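Local coordinates for 3-oxoacyl-[acyl-carrier-protein] synthase 2 (Rickettsia rickettsii, PDB 4JGA) that probably catalyses the decarboxylative condensation of malonyl-acyl carrier protein with a fatty acyl thioester, an elongation step of bacterial fatty acid synthesis, at residues Gly123-Ser128 / Gly193-Met198; Glu77-Ala82 / Ser169-Phe174; Cys60-Leu65 / Asp236-Ala241; Arg197-Lys200 / Val206-Ala209. One frame throughout, in Å; residues are numbered along the deposited sequence.

Contact 1: residues Gly123-Ser128 / Gly193-Met198; sequences GLILGS and GDAMRM
Ile125, on strand 123-127, faces helix 193-198 and makes every close contact between the two segments through one methyl group, CD1. The interaction is apolar for the most part. CD1 lies 3.9 Å from CE of Met198 and 4.2 Å from CB of Ala195, and it touches Asp194 only at CB, 3.7 Å off. It reaches the helix backbone as well, lying 3.5 Å from Ala195 N. Two torsions account for this reach: CG1 lies opposite the carbonyl carbon (chi1 -57°), and the trans chi2 then extends CD1 straight out to the helix. Met198 does the reverse, its bent chain folding CE back to the isoleucine tip.

The helix and strand run nearly antiparallel, at 166° with axes 8.5 Å apart. In this thiolase-type fold, helix 187-200 is the connection of a beta-alpha-beta crossover from strand 178-179 to strand 206-213, and strand 122-127 lies between those two in the sheet. Ile125 is thus a middle-strand residue packed under the crossing helix.

Polar interactions turn outward. Asp194 OD1 accepts hydrogen bonds from Tyr283 OH and from Gln179 NE2 of the second subunit, while Arg197 forms a salt bridge with Asp312 and a cation-pi contact with Tyr203 of the second subunit.

Contact 2: residues Glu77-Ala82 / Ser169-Phe174; sequences ENFTQA and SIKYGF
Lys171 reaches Phe79 with a fully extended side chain, and the chain can be followed atom by atom. CB leaves the last turn of helix 163-172 in the direction of the loop. CG is anti to the backbone N (chi1 -174°), and on its way out it passes one face of the neighbouring Tyr172 ring, 3.8 Å above the plane and displaced toward the rim. With the remaining torsions all trans, CD carries the line onward and CE comes within 4.1 Å of Phe79 O. The ammonium nitrogen ends the run with a hydrogen bond of 2.8 Å from NZ to Phe79 O, approaching the carbonyl almost end-on (C=O...N angle 169°). NZ also lies at the edge of the Phe79 ring, near its plane and 4.5 Å from CD2, so the aromatic group offers it no pi face.

The loop 77-82 leads into helix 85-89, on the side of the thiolase-like fold where helix 163-172 covers strand 122-127. That helix finishes nearby: Gly173 leaves helical geometry with positive phi, and Ser169 OG hydrogen-bonds to Phe174 O at 2.7 Å.

Two further partners share the ammonium group. Thr103 OG1, from helix 93-109, is hydrogen-bonded to NZ, and a water accepts a bond from it. The same water is hydrogen-bonded to Thr80 OG1, giving the loop a second, indirect link to the lysine. The Phe79 ring itself packs on Leu88, Val99 and Ala100.

Contact 3: residues Cys60-Leu65 / Asp236-Ala241; sequences CKIAGL and DNPKKA
A small, buried and wholly apolar contact joins Ile62, on a two-stranded antiparallel sheet, to Pro238 and Ala241 of a long loop between helix 218-226 and strand 257-265. The sheet, strands 47-49 and 62-64, is separate from the large central sheet of the thiolase-type fold, so the contact joins a small peripheral sheet to a loop, apart from the central sheet.

Ile62 divides the work between its two branches. The CG2 methyl meets the proline ring, 3.7 Å from CB and 3.8 Å from CG of Pro238, with the two side chains inclined to each other. The longer branch sends CD1 to Ala241, where the CD1-CB distance of 3.5 Å is tighter than an ordinary methyl contact; CD1 also passes 4.1 Å from Pro238 CA. CG1 sits in the confined position between the backbone N and the carbonyl carbon (chi1 57°), and a trans chi2 carries CD1 onward to the alanine.

Pro238 and Ala241 can be met together because the chain turns between them: Lys240 N bonds to Asn237 O at 2.9 Å and Ala241 N to Pro238 O at 3.2 Å. Around the cluster, Ile47 touches both Ile62 and Pro238, and Tyr234 and Val253 lie against Ala241. Hydrogen bonds flank it, from Lys61 N to Asn235 OD1 and between Lys239 O and Asn390 ND2.

With carbon alone meeting carbon, the match depends on shape and close fit, and directional bonding is left to the neighbouring residues.

Contact 4: residues Arg197-Lys200 / Val206-Ala209; sequences RMIK and VMIA
Val206 meets Ile199 through its backbone, the Ile199 CD1 methyl lying 4.2 Å from Val206 C. The valine side chain points away from the helix, to Trp111 and Thr122. Met207, next along the strand, faces the helix and carries the contact. Its CB is 4.0 Å from Ile199 CD1 and its CG 3.6 Å from Ile199 CG1, the two side chains running past each other in opposite senses. The chain is bent about both CB-CG and CG-SD (chi2 -71°, chi3 -68°), which turns its far end to Met198: Met207 SD is 4.0 Å from Met198 CG, and the two CE methyls meet at 3.8 Å, with the side chains nearly perpendicular. Ile208 turns to the other face of the sheet, against Leu124, Phe174 and Val260. Ala209 returns to the helix side one turn further back, on Ile192 and Ala195.

Helix 187-200 and strand 206-213 follow one another directly, so this is the closing alpha-to-beta half of the crossover, folded over five intervening residues. No hydrogen bond joins the segments; two bent, unbranched thioethers and an isoleucine provide an apolar interface governed mainly by van der Waals packing, in which the bends of both methionine chains bring their ends together between helix and sheet.

How the contacts relate
Contacts 1 and 4 form one unit, centres 6 Å apart: both use helix 187-200, and their strands are sheet neighbours, with probable hydrogen bonds from Ile125 N to Ile208 O (2.8 Å) and from Ile208 N to Gly123 O (2.9 Å). Contact 2 lies on the opposite face of that sheet, reached through Leu124 CD2 to Ser169 N (3.8 Å) and Phe174 CE2 to Ile208 CG1 (3.7 Å); together the three illustrate helix-sheet-helix layering, and all border the second subunit. Contact 3 stands apart, its nearest atoms about 13 Å from contact 1. In this family the nucleophilic cysteine sits at the start of the helix shared by contacts 1 and 4, and both contacts lie on its later turns.

Contact 1: residues Gly123-Ser128 / Gly193-Met198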
loop_
_atom_site.group_PDB
_atom_site.type_symbol
_atom_site.label_atom_id
_atom_site.label_comp_id
_atom_site.label_asym_id
_atom_site.label_seq_id
_atom_site.Cartn_x
_atom_site.Cartn_y
_atom_site.Cartn_z
ATOM N N GLY A 123 -0.056 13.398 -9.488
ATOM C CA GLY A 123 -0.054 12.037 -9.035
ATOM C C GLY A 123 -1.030 11.840 -7.883
ATOM O O GLY A 123 -1.667 12.772 -7.419
ATOM N N LEU A 124 -1.105 10.595 -7.420
ATOM C CA LEU A 124 -1.982 10.201 -6.325
ATOM C C LEU A 124 -1.281 9.169 -5.395
ATOM O O LEU A 124 -0.581 8.258 -5.866
ATOM C CB LEU A 124 -3.270 9.564 -6.860
ATOM C CG LEU A 124 -4.015 10.267 -8.005
ATOM C CD1 LEU A 124 -3.475 9.820 -9.343
ATOM C CD2 LEU A 124 -5.509 9.976 -7.940
ATOM N N ILE A 125 -1.531 9.320 -4.093
ATOM C CA ILE A 125 -1.220 8.309 -3.094
ATOM C C ILE A 125 -2.423 8.225 -2.165
ATOM O O ILE A 125 -2.570 9.005 -1.200
ATOM C CB ILE A 125 0.059 8.596 -2.291
ATOM C CG1 ILE A 125 1.263 8.755 -3.232
ATOM C CG2 ILE A 125 0.340 7.438 -1.338
ATOM C CD1 ILE A 125 2.590 8.915 -2.497
ATOM N N LEU A 126 -3.287 7.285 -2.507
ATOM C CA LEU A 126 -4.538 7.078 -1.821
ATOM C C LEU A 126 -4.553 5.628 -1.304
ATOM O O LEU A 126 -4.240 4.682 -2.027
ATOM C CB LEU A 126 -5.751 7.375 -2.729
ATOM C CG LEU A 126 -5.908 8.800 -3.197
ATOM C CD1 LEU A 126 -6.924 8.896 -4.309
ATOM C CD2 LEU A 126 -6.321 9.672 -2.024
ATOM N N GLY A 127 -4.846 5.483 -0.014
ATOM C CA GLY A 127 -4.752 4.162 0.615
ATOM C C GLY A 127 -5.951 3.783 1.451
ATOM O O GLY A 127 -6.925 4.552 1.587
ATOM N N SER A 128 -5.851 2.569 1.985
ATOM C CA SER A 128 -6.777 2.004 2.953
ATOM C C SER A 128 -5.992 1.014 3.814
ATOM O O SER A 128 -4.981 0.487 3.380
ATOM C CB SER A 128 -7.923 1.294 2.236
ATOM O OG SER A 128 -8.922 0.880 3.161
ATOM N N GLY A 193 2.350 12.040 3.919
ATOM C CA GLY A 193 3.793 12.249 4.055
ATOM C C GLY A 193 4.542 11.821 2.806
ATOM O O GLY A 193 5.370 12.566 2.284
ATOM N N ASP A 194 4.247 10.625 2.305
ATOM C CA ASP A 194 4.879 10.185 1.038
ATOM C C ASP A 194 4.555 11.093 -0.146
ATOM O O ASP A 194 5.408 11.352 -1.000
ATOM C CB ASP A 194 4.427 8.754 0.668
ATOM C CG ASP A 194 4.913 7.704 1.653
ATOM O OD1 ASP A 194 5.722 7.994 2.574
ATOM O OD2 ASP A 194 4.436 6.561 1.498
ATOM N N ALA A 195 3.299 11.539 -0.238
ATOM C CA ALA A 195 2.927 12.471 -1.292
ATOM C C ALA A 195 3.723 13.796 -1.172
ATOM O O ALA A 195 4.159 14.379 -2.176
ATOM C CB ALA A 195 1.446 12.722 -1.240
ATOM N N MET A 196 3.935 14.261 0.053
ATOM C CA MET A 196 4.733 15.458 0.268
ATOM C C MET A 196 6.166 15.252 -0.218
ATOM O O MET A 196 6.732 16.104 -0.866
ATOM C CB MET A 196 4.702 15.858 1.731
ATOM C CG MET A 196 5.565 17.041 2.083
ATOM S SD MET A 196 7.221 16.493 2.516
ATOM C CE MET A 196 6.951 15.831 4.137
ATOM N N ARG A 197 6.734 14.098 0.107
ATOM C CA ARG A 197 8.104 13.775 -0.271
ATOM C C ARG A 197 8.214 13.726 -1.799
ATOM O O ARG A 197 9.202 14.172 -2.364
ATOM C CB ARG A 197 8.528 12.449 0.338
ATOM C CG ARG A 197 8.729 12.484 1.857
ATOM C CD ARG A 197 10.061 13.050 2.248
ATOM N NE ARG A 197 10.248 13.338 3.670
ATOM C CZ ARG A 197 10.521 12.441 4.625
ATOM N NH1 ARG A 197 10.640 11.129 4.375
ATOM N NH2 ARG A 197 10.664 12.872 5.874
ATOM N N MET A 198 7.194 13.192 -2.445
ATOM C CA MET A 198 7.172 13.144 -3.897
ATOM C C MET A 198 7.311 14.553 -4.535
ATOM O O MET A 198 8.070 14.736 -5.495
ATOM C CB MET A 198 5.901 12.470 -4.348
ATOM C CG MET A 198 5.795 12.240 -5.832
ATOM S SD MET A 198 6.359 10.592 -6.282
ATOM C CE MET A 198 5.004 9.687 -5.496
#

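Contact 2: residues Glu77-Ala82 / Ser169-Phe174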
loop_
_atom_site.group_PDB
_atom_site.type_symbol
_atom_site.label_atom_id
_atom_site.label_comp_id
_atom_site.label_asym_id
_atom_site.label_seq_id
_atom_site.Cartn_x
_atom_site.Cartn_y
_atom_site.Cartn_z
ATOM N N GLU A 77 -24.633 9.902 -6.152
ATOM C CA GLU A 77 -25.213 10.929 -7.000
ATOM C C GLU A 77 -24.755 12.329 -6.590
ATOM O O GLU A 77 -24.636 13.212 -7.423
ATOM C CB GLU A 77 -26.770 10.841 -6.893
ATOM C CG GLU A 77 -27.470 9.639 -7.548
ATOM C CD GLU A 77 -27.246 8.228 -6.903
ATOM O OE1 GLU A 77 -26.757 8.067 -5.764
ATOM O OE2 GLU A 77 -27.588 7.211 -7.576
ATOM N N ASN A 78 -24.482 12.511 -5.307
ATOM C CA ASN A 78 -24.006 13.799 -4.800
ATOM C C ASN A 78 -22.674 14.254 -5.356
ATOM O O ASN A 78 -22.363 15.422 -5.264
ATOM C CB ASN A 78 -23.915 13.778 -3.264
ATOM C CG ASN A 78 -25.279 13.696 -2.615
ATOM O OD1 ASN A 78 -26.275 14.104 -3.199
ATOM N ND2 ASN A 78 -25.329 13.181 -1.380
ATOM N N PHE A 79 -21.878 13.330 -5.891
ATOM C CA PHE A 79 -20.545 13.689 -6.372
ATOM C C PHE A 79 -20.122 12.975 -7.649
ATOM O O PHE A 79 -18.954 13.083 -8.065
ATOM C CB PHE A 79 -19.513 13.432 -5.261
ATOM C CG PHE A 79 -19.380 11.977 -4.888
ATOM C CD1 PHE A 79 -20.220 11.410 -3.945
ATOM C CD2 PHE A 79 -18.460 11.171 -5.515
ATOM C CE1 PHE A 79 -20.121 10.070 -3.618
ATOM C CE2 PHE A 79 -18.357 9.821 -5.189
ATOM C CZ PHE A 79 -19.195 9.275 -4.255
ATOM N N THR A 80 -21.061 12.258 -8.271
ATOM C CA THR A 80 -20.754 11.430 -9.427
ATOM C C THR A 80 -21.785 11.716 -10.519
ATOM O O THR A 80 -22.977 11.656 -10.285
ATOM C CB THR A 80 -20.813 9.928 -9.083
ATOM O OG1 THR A 80 -19.958 9.638 -7.971
ATOM C CG2 THR A 80 -20.392 9.069 -10.299
ATOM N N GLN A 81 -21.275 12.050 -11.694
ATOM C CA GLN A 81 -22.041 12.277 -12.889
ATOM C C GLN A 81 -22.892 11.027 -13.171
ATOM O O GLN A 81 -22.425 9.894 -12.985
ATOM C CB GLN A 81 -21.008 12.452 -14.007
ATOM C CG GLN A 81 -21.180 13.551 -15.010
ATOM C CD GLN A 81 -20.139 13.389 -16.117
ATOM O OE1 GLN A 81 -19.025 12.924 -15.870
ATOM N NE2 GLN A 81 -20.497 13.749 -17.329
ATOM N N ALA A 82 -24.122 11.235 -13.633
ATOM C CA ALA A 82 -25.054 10.141 -13.966
ATOM C C ALA A 82 -24.424 8.952 -14.725
ATOM O O ALA A 82 -24.658 7.803 -14.376
ATOM C CB ALA A 82 -26.243 10.689 -14.741
ATOM N N SER A 169 -7.892 8.886 -10.681
ATOM C CA SER A 169 -7.035 9.184 -11.827
ATOM C C SER A 169 -7.861 9.264 -13.109
ATOM O O SER A 169 -7.704 10.166 -13.925
ATOM C CB SER A 169 -5.923 8.118 -11.944
ATOM O OG SER A 169 -5.278 8.124 -13.216
ATOM N N ILE A 170 -8.739 8.296 -13.286
ATOM C CA ILE A 170 -9.588 8.263 -14.466
ATOM C C ILE A 170 -10.540 9.458 -14.494
ATOM O O ILE A 170 -10.717 10.070 -15.502
ATOM C CB ILE A 170 -10.370 6.957 -14.528
ATOM C CG1 ILE A 170 -9.382 5.801 -14.795
ATOM C CG2 ILE A 170 -11.505 7.034 -15.599
ATOM C CD1 ILE A 170 -9.968 4.427 -14.490
ATOM N N LYS A 171 -11.133 9.776 -13.353
ATOM C CA LYS A 171 -12.071 10.846 -13.281
ATOM C C LYS A 171 -11.447 12.136 -13.763
ATOM O O LYS A 171 -12.086 12.865 -14.520
ATOM C CB LYS A 171 -12.555 11.044 -11.839
ATOM C CG LYS A 171 -13.674 12.081 -11.730
ATOM C CD LYS A 171 -14.485 11.941 -10.432
ATOM C CE LYS A 171 -15.631 12.952 -10.392
ATOM N NZ LYS A 171 -16.390 12.821 -9.110
ATOM N N TYR A 172 -10.222 12.453 -13.312
ATOM C CA TYR A 172 -9.631 13.755 -13.633
ATOM C C TYR A 172 -8.516 13.720 -14.683
ATOM O O TYR A 172 -7.942 14.749 -15.006
ATOM C CB TYR A 172 -9.152 14.457 -12.349
ATOM C CG TYR A 172 -10.307 14.759 -11.439
ATOM C CD1 TYR A 172 -11.204 15.786 -11.742
ATOM C CD2 TYR A 172 -10.510 14.035 -10.273
ATOM C CE1 TYR A 172 -12.285 16.062 -10.907
ATOM C CE2 TYR A 172 -11.573 14.322 -9.430
ATOM C CZ TYR A 172 -12.465 15.315 -9.754
ATOM O OH TYR A 172 -13.506 15.581 -8.903
ATOM N N GLY A 173 -8.212 12.555 -15.225
ATOM C CA GLY A 173 -7.066 12.443 -16.116
ATOM C C GLY A 173 -5.676 12.565 -15.450
ATOM O O GLY A 173 -4.711 12.856 -16.139
ATOM N N PHE A 174 -5.548 12.353 -14.145
ATOM C CA PHE A 174 -4.256 12.541 -13.494
ATOM C C PHE A 174 -3.349 11.359 -13.827
ATOM O O PHE A 174 -3.654 10.209 -13.499
ATOM C CB PHE A 174 -4.417 12.683 -11.999
ATOM C CG PHE A 174 -5.228 13.869 -11.564
ATOM C CD1 PHE A 174 -5.308 15.038 -12.313
ATOM C CD2 PHE A 174 -5.854 13.838 -10.332
ATOM C CE1 PHE A 174 -6.023 16.153 -11.864
ATOM C CE2 PHE A 174 -6.599 14.923 -9.883
ATOM C CZ PHE A 174 -6.682 16.091 -10.650
HETATM O O HOH W 1 -17.401 10.067 -8.907
#

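Contact 3: residues Cys60-Leu65 / Asp236-Ala241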
loop_
_atom_site.group_PDB
_atom_site.type_symbol
_atom_site.label_atom_id
_atom_site.label_comp_id
_atom_site.label_asym_id
_atom_site.label_seq_id
_atom_site.Cartn_x
_atom_site.Cartn_y
_atom_site.Cartn_z
ATOM N N CYS A 60 -19.200 -6.041 20.509
ATOM C CA CYS A 60 -19.245 -4.594 20.208
ATOM C C CYS A 60 -20.334 -4.325 19.179
ATOM O O CYS A 60 -20.384 -4.966 18.157
ATOM C CB CYS A 60 -17.913 -4.086 19.677
ATOM S SG CYS A 60 -17.943 -2.308 19.293
ATOM N N LYS A 61 -21.233 -3.398 19.494
ATOM C CA LYS A 61 -22.451 -3.210 18.720
ATOM C C LYS A 61 -22.555 -1.795 18.169
ATOM O O LYS A 61 -23.607 -1.397 17.690
ATOM C CB LYS A 61 -23.672 -3.514 19.602
ATOM C CG LYS A 61 -23.719 -4.959 20.086
ATOM C CD LYS A 61 -24.782 -5.170 21.149
ATOM C CE LYS A 61 -24.578 -6.502 21.843
ATOM N NZ LYS A 61 -24.789 -7.657 20.927
ATOM N N ILE A 62 -21.456 -1.045 18.233
ATOM C CA ILE A 62 -21.485 0.387 17.901
ATOM C C ILE A 62 -20.335 0.743 16.971
ATOM O O ILE A 62 -19.369 0.009 16.872
ATOM C CB ILE A 62 -21.361 1.266 19.159
ATOM C CG1 ILE A 62 -20.073 0.932 19.933
ATOM C CG2 ILE A 62 -22.595 1.094 20.046
ATOM C CD1 ILE A 62 -19.692 1.932 21.022
ATOM N N ALA A 63 -20.454 1.885 16.316
ATOM C CA ALA A 63 -19.430 2.337 15.404
ATOM C C ALA A 63 -19.684 3.784 15.013
ATOM O O ALA A 63 -20.802 4.270 15.139
ATOM C CB ALA A 63 -19.380 1.446 14.151
ATOM N N GLY A 64 -18.617 4.425 14.535
ATOM C CA GLY A 64 -18.691 5.706 13.837
ATOM C C GLY A 64 -19.124 5.463 12.402
ATOM O O GLY A 64 -18.361 4.948 11.589
ATOM N N LEU A 65 -20.355 5.835 12.101
ATOM C CA LEU A 65 -20.964 5.483 10.832
ATOM C C LEU A 65 -21.417 6.701 10.048
ATOM O O LEU A 65 -21.940 7.688 10.604
ATOM C CB LEU A 65 -22.155 4.553 11.070
ATOM C CG LEU A 65 -21.824 3.186 11.686
ATOM C CD1 LEU A 65 -23.106 2.525 12.195
ATOM C CD2 LEU A 65 -21.101 2.275 10.683
ATOM N N ASP A 236 -24.911 0.446 25.195
ATOM C CA ASP A 236 -26.146 1.169 25.520
ATOM C C ASP A 236 -26.003 2.678 25.493
ATOM O O ASP A 236 -27.007 3.381 25.433
ATOM C CB ASP A 236 -26.641 0.752 26.893
ATOM C CG ASP A 236 -26.971 -0.732 26.941
ATOM O OD1 ASP A 236 -27.415 -1.270 25.919
ATOM O OD2 ASP A 236 -26.781 -1.375 27.986
ATOM N N ASN A 237 -24.769 3.177 25.503
ATOM C CA ASN A 237 -24.520 4.622 25.428
ATOM C C ASN A 237 -23.366 4.897 24.475
ATOM O O ASN A 237 -22.281 5.278 24.910
ATOM C CB ASN A 237 -24.173 5.183 26.815
ATOM C CG ASN A 237 -25.299 5.067 27.803
ATOM O OD1 ASN A 237 -25.935 6.053 28.125
ATOM N ND2 ASN A 237 -25.542 3.859 28.310
ATOM N N PRO A 238 -23.597 4.689 23.165
ATOM C CA PRO A 238 -22.543 4.728 22.146
ATOM C C PRO A 238 -21.685 5.998 22.172
ATOM O O PRO A 238 -20.478 5.913 21.987
ATOM C CB PRO A 238 -23.308 4.637 20.824
ATOM C CG PRO A 238 -24.624 4.058 21.157
ATOM C CD PRO A 238 -24.919 4.353 22.592
ATOM N N LYS A 239 -22.307 7.149 22.405
ATOM C CA LYS A 239 -21.574 8.414 22.350
ATOM C C LYS A 239 -20.623 8.602 23.512
ATOM O O LYS A 239 -19.845 9.535 23.510
ATOM C CB LYS A 239 -22.514 9.612 22.332
ATOM C CG LYS A 239 -23.449 9.741 21.138
ATOM C CD LYS A 239 -24.404 10.896 21.456
ATOM C CE LYS A 239 -25.471 11.150 20.426
ATOM N NZ LYS A 239 -24.899 11.535 19.120
ATOM N N LYS A 240 -20.690 7.723 24.502
ATOM C CA LYS A 240 -19.789 7.776 25.655
ATOM C C LYS A 240 -18.593 6.813 25.558
ATOM O O LYS A 240 -17.723 6.830 26.414
ATOM C CB LYS A 240 -20.581 7.490 26.923
ATOM C CG LYS A 240 -21.553 8.607 27.263
ATOM C CD LYS A 240 -22.474 8.241 28.412
ATOM C CE LYS A 240 -21.761 8.148 29.754
ATOM N NZ LYS A 240 -21.456 9.484 30.331
ATOM N N ALA A 241 -18.578 5.964 24.537
ATOM C CA ALA A 241 -17.609 4.855 24.436
ATOM C C ALA A 241 -16.189 5.318 24.222
ATOM O O ALA A 241 -15.258 4.795 24.855
ATOM C CB ALA A 241 -18.005 3.893 23.313
#

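Contact 4: residues Arg197-Lys200 / Val206-Ala209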
loop_
_atom_site.group_PDB
_atom_site.type_symbol
_atom_site.label_atom_id
_atom_site.label_comp_id
_atom_site.label_asym_id
_atom_site.label_seq_id
_atom_site.Cartn_x
_atom_site.Cartn_y
_atom_site.Cartn_z
ATOM N N ARG A 197 6.734 14.098 0.107
ATOM C CA ARG A 197 8.104 13.775 -0.271
ATOM C C ARG A 197 8.214 13.726 -1.799
ATOM O O ARG A 197 9.202 14.172 -2.364
ATOM C CB ARG A 197 8.528 12.449 0.338
ATOM C CG ARG A 197 8.729 12.484 1.857
ATOM C CD ARG A 197 10.061 13.050 2.248
ATOM N NE ARG A 197 10.248 13.338 3.670
ATOM C CZ ARG A 197 10.521 12.441 4.625
ATOM N NH1 ARG A 197 10.640 11.129 4.375
ATOM N NH2 ARG A 197 10.664 12.872 5.874
ATOM N N MET A 198 7.194 13.192 -2.445
ATOM C CA MET A 198 7.172 13.144 -3.897
ATOM C C MET A 198 7.311 14.553 -4.535
ATOM O O MET A 198 8.070 14.736 -5.495
ATOM C CB MET A 198 5.901 12.470 -4.348
ATOM C CG MET A 198 5.795 12.240 -5.832
ATOM S SD MET A 198 6.359 10.592 -6.282
ATOM C CE MET A 198 5.004 9.687 -5.496
ATOM N N ILE A 199 6.586 15.526 -3.980
ATOM C CA ILE A 199 6.622 16.897 -4.435
ATOM C C ILE A 199 7.927 17.550 -4.014
ATOM O O ILE A 199 8.572 18.198 -4.832
ATOM C CB ILE A 199 5.421 17.687 -3.908
ATOM C CG1 ILE A 199 4.134 17.096 -4.502
ATOM C CG2 ILE A 199 5.529 19.154 -4.312
ATOM C CD1 ILE A 199 2.845 17.665 -3.950
ATOM N N LYS A 200 8.332 17.328 -2.772
ATOM C CA LYS A 200 9.571 17.897 -2.214
ATOM C C LYS A 200 10.750 17.616 -3.105
ATOM O O LYS A 200 11.580 18.498 -3.342
ATOM C CB LYS A 200 9.856 17.321 -0.835
ATOM C CG LYS A 200 11.095 17.831 -0.136
ATOM C CD LYS A 200 11.211 17.178 1.243
ATOM C CE LYS A 200 12.474 17.597 1.979
ATOM N NZ LYS A 200 12.630 16.731 3.184
ATOM N N VAL A 206 1.633 18.283 -8.254
ATOM C CA VAL A 206 0.399 18.175 -7.445
ATOM C C VAL A 206 0.187 16.710 -7.064
ATOM O O VAL A 206 0.495 15.807 -7.843
ATOM C CB VAL A 206 -0.812 18.686 -8.230
ATOM C CG1 VAL A 206 -2.101 18.555 -7.416
ATOM C CG2 VAL A 206 -0.585 20.128 -8.647
ATOM N N MET A 207 -0.296 16.471 -5.839
ATOM C CA MET A 207 -0.618 15.102 -5.405
ATOM C C MET A 207 -1.953 15.056 -4.697
ATOM O O MET A 207 -2.271 15.928 -3.907
ATOM C CB MET A 207 0.447 14.516 -4.494
ATOM C CG MET A 207 1.821 14.349 -5.141
ATOM S SD MET A 207 1.897 13.036 -6.381
ATOM C CE MET A 207 1.700 11.624 -5.340
ATOM N N ILE A 208 -2.733 14.038 -5.036
ATOM C CA ILE A 208 -3.975 13.763 -4.366
ATOM C C ILE A 208 -3.657 12.670 -3.358
ATOM O O ILE A 208 -3.215 11.558 -3.749
ATOM C CB ILE A 208 -5.032 13.235 -5.366
ATOM C CG1 ILE A 208 -5.128 14.110 -6.628
ATOM C CG2 ILE A 208 -6.366 13.156 -4.684
ATOM C CD1 ILE A 208 -5.204 15.611 -6.406
ATOM N N ALA A 209 -3.835 12.956 -2.075
ATOM C CA ALA A 209 -3.403 12.005 -1.060
ATOM C C ALA A 209 -4.313 11.848 0.134
ATOM O O ALA A 209 -4.961 12.793 0.576
ATOM C CB ALA A 209 -2.004 12.380 -0.586
#